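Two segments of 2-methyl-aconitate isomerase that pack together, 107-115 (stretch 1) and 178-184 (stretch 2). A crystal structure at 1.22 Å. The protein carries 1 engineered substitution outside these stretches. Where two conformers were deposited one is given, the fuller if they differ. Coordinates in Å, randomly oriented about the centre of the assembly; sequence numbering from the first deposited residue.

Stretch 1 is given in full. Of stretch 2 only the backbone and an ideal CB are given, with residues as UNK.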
# COMPACT_ATOMS: atom_id res chain seq x y z
N GLY A 107 3.66 7.03 -20.85
CA GLY A 107 2.82 5.89 -21.16
C GLY A 107 1.38 6.01 -20.70
O GLY A 107 1.01 6.91 -19.94
N ASN A 108 0.57 5.07 -21.15
CA ASN A 108 -0.80 4.91 -20.69
C ASN A 108 -0.83 3.98 -19.48
O ASN A 108 0.16 3.33 -19.14
CB ASN A 108 -1.61 4.31 -21.86
CG ASN A 108 -3.08 4.13 -21.55
OD1 ASN A 108 -3.66 4.86 -20.75
ND2 ASN A 108 -3.69 3.17 -22.22
N CYS A 109 -1.98 3.97 -18.79
CA CYS A 109 -2.28 2.92 -17.84
C CYS A 109 -3.56 2.23 -18.30
O CYS A 109 -4.63 2.84 -18.35
CB CYS A 109 -2.48 3.46 -16.43
SG CYS A 109 -2.89 2.12 -15.29
N GLY A 110 -3.45 0.96 -18.66
CA GLY A 110 -4.58 0.22 -19.19
C GLY A 110 -5.60 -0.15 -18.14
O GLY A 110 -6.80 -0.09 -18.39
N ASN A 111 -5.13 -0.54 -16.95
CA ASN A 111 -6.05 -0.93 -15.89
C ASN A 111 -6.95 0.22 -15.46
O ASN A 111 -8.12 0.00 -15.14
CB ASN A 111 -5.31 -1.50 -14.70
CG ASN A 111 -5.05 -2.98 -14.86
OD1 ASN A 111 -5.99 -3.77 -14.93
ND2 ASN A 111 -3.78 -3.36 -14.93
N LEU A 112 -6.42 1.43 -15.44
CA LEU A 112 -7.22 2.56 -14.99
C LEU A 112 -8.19 3.07 -16.05
O LEU A 112 -9.03 3.92 -15.75
CB LEU A 112 -6.34 3.69 -14.47
CG LEU A 112 -5.61 3.40 -13.15
CD1 LEU A 112 -4.90 4.66 -12.68
CD2 LEU A 112 -6.56 2.87 -12.07
N THR A 113 -8.13 2.55 -17.28
CA THR A 113 -9.00 3.03 -18.34
C THR A 113 -10.50 2.92 -18.01
O THR A 113 -11.28 3.82 -18.29
CB THR A 113 -8.64 2.35 -19.68
OG1 THR A 113 -7.38 2.85 -20.14
CG2 THR A 113 -9.70 2.64 -20.72
N ALA A 114 -10.91 1.81 -17.41
CA ALA A 114 -12.32 1.67 -17.00
C ALA A 114 -12.71 2.75 -15.98
O ALA A 114 -13.82 3.29 -16.02
CB ALA A 114 -12.57 0.29 -16.41
N ALA A 115 -11.80 3.05 -15.06
CA ALA A 115 -12.04 4.10 -14.07
C ALA A 115 -12.07 5.48 -14.72
O ALA A 115 -12.83 6.34 -14.28
CB ALA A 115 -11.01 4.03 -12.96
N UNK A 178 -18.98 -5.21 -15.08
CA UNK A 178 -18.06 -5.35 -16.21
C UNK A 178 -17.98 -4.07 -17.02
O UNK A 178 -19.00 -3.50 -17.42
CB UNK A 178 -18.49 -6.51 -17.11
N UNK A 179 -16.75 -3.63 -17.31
CA UNK A 179 -16.52 -2.51 -18.20
C UNK A 179 -15.63 -2.98 -19.34
O UNK A 179 -14.44 -3.25 -19.15
CB UNK A 179 -15.89 -1.33 -17.46
N UNK A 180 -16.22 -3.11 -20.53
CA UNK A 180 -15.46 -3.51 -21.69
C UNK A 180 -14.66 -2.33 -22.25
O UNK A 180 -15.19 -1.22 -22.40
CB UNK A 180 -16.39 -4.08 -22.76
N UNK A 181 -13.39 -2.59 -22.53
CA UNK A 181 -12.47 -1.57 -23.03
C UNK A 181 -11.97 -1.94 -24.42
O UNK A 181 -11.79 -3.12 -24.71
CB UNK A 181 -11.29 -1.39 -22.07
N UNK A 182 -11.76 -0.95 -25.28
CA UNK A 182 -11.25 -1.21 -26.62
C UNK A 182 -10.15 -0.22 -26.97
O UNK A 182 -10.40 0.99 -27.07
CB UNK A 182 -12.38 -1.14 -27.65
N UNK A 183 -8.95 -0.75 -27.21
CA UNK A 183 -7.80 0.05 -27.56
C UNK A 183 -7.74 0.08 -29.08
O UNK A 183 -7.36 -0.91 -29.72
CB UNK A 183 -6.51 -0.50 -26.95
N UNK A 184 -8.13 1.21 -29.67
CA UNK A 184 -8.19 1.32 -31.12
C UNK A 184 -6.80 1.53 -31.72
O UNK A 184 -5.98 2.26 -31.17
CB UNK A 184 -9.12 2.47 -31.52

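Position 178 is the first of stretch 2, and nothing of stretch 1 lies within 5.5 Å of its ideal CB. The visible atoms therefore impose no size or charge, and many side chains would suit. The deposited residue is E178, extended through chi1 and chi2 (both t) and making no contact with stretch 1.

At position 179 the backbone is extended (phi/psi -122/108), and CA-to-CB points toward stretch 1, where the ideal CB comes to 3.8 Å from A114 CB. The CA atoms of A114 and 179 are 6.0 Å apart, the closest such pair between the stretches. What stretch 1 offers is a methyl group on a helix, with no side-chain donor or acceptor beside it, so a compact apolar residue such as valine, alanine or isoleucine would fit, and the beta-type backbone is one that branched side chains favor. The residue is V179, with chi1 t; its CG1 packs on A114 CB at 3.7 Å.

Position 180 turns its CA-to-CB bond away, as expected from the alternation along a strand, and a polar or charged residue would be as acceptable here as any other. It is Q180, which bonds within stretch 2: NE2 donates a hydrogen bond to E178 OE2 (3.2 Å, N-H...acceptor angle 168°), linking two side chains on alternate positions.

Position 181 points toward stretch 1 again. Its ideal CB lies 4.5 Å from T113 CG2, leaving room for further atoms, and the neighboring surface combines that methyl with the CA and CB of A114. A branched or longer aliphatic chain (isoleucine, leucine, valine, perhaps methionine) would match both. The deposited I181 has chi1 and chi2 both m. I181 CG2 meets T113 CG2 at 3.5 Å, and I181 CD1 lies 3.8 Å from A114 CA and 4.0 Å from A114 CB while also staying about 3.9 Å from T113 CG2. The methyl of T113 is thus used as an apolar surface, while its OG1 makes a weak hydrogen bond to C109 O (3.3 Å) within stretch 1.

Position 182 points away, and a polar side chain is again compatible; E182 occupies it, its carboxylate hydrogen-bonded elsewhere in the structure.

At position 183 CA-to-CB points toward stretch 1, yet no atom there comes within 5.5 Å of the ideal CB. A small residue would fall short of N108 and G110, so a long or aromatic side chain is the better guess; methionine, leucine or an aromatic residue could span the gap, and a polar chain might seek the amide of N108. The residue is F183 (chi1 m, chi2 76°). Its ring meets stretch 1 edge-on: CE2 lies 3.7 Å from N108 ND2 and CZ 4.1 Å from G110 CA, both partners near the ring plane. These are packing contacts, and no hydrogen bond joins the stretches.

Position 184 is out of reach of stretch 1, which leaves its identity open; it is M184, with all three chi angles m.

Stretch 2 178-184: EVQIEFM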
# COMPACT_ATOMS: atom_id res chain seq x y z
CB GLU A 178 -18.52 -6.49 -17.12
CG GLU A 178 -17.56 -6.77 -18.26
CD GLU A 178 -18.01 -7.91 -19.17
OE1 GLU A 178 -19.11 -8.47 -18.95
OE2 GLU A 178 -17.27 -8.23 -20.12
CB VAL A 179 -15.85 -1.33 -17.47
CG1 VAL A 179 -15.61 -0.18 -18.44
CG2 VAL A 179 -16.72 -0.89 -16.30
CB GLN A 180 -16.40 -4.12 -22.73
CG GLN A 180 -17.15 -5.33 -22.17
CD GLN A 180 -18.11 -5.96 -23.14
OE1 GLN A 180 -18.48 -5.36 -24.15
NE2 GLN A 180 -18.54 -7.18 -22.83
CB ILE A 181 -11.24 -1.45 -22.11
CG1 ILE A 181 -11.68 -1.27 -20.66
CG2 ILE A 181 -10.35 -0.30 -22.55
CD1 ILE A 181 -12.47 -0.03 -20.43
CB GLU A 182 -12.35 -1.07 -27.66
CG GLU A 182 -13.57 -1.91 -27.36
CD GLU A 182 -14.66 -1.74 -28.39
OE1 GLU A 182 -15.76 -2.28 -28.17
OE2 GLU A 182 -14.40 -1.07 -29.41
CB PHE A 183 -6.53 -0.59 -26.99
CG PHE A 183 -6.50 -0.64 -25.48
CD1 PHE A 183 -7.25 -1.57 -24.78
CD2 PHE A 183 -5.70 0.24 -24.77
CE1 PHE A 183 -7.20 -1.62 -23.38
CE2 PHE A 183 -5.65 0.20 -23.38
CZ PHE A 183 -6.40 -0.73 -22.69
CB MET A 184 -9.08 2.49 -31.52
CG MET A 184 -10.49 2.43 -30.95
SD MET A 184 -11.39 0.91 -31.33
CE MET A 184 -11.46 0.99 -33.12
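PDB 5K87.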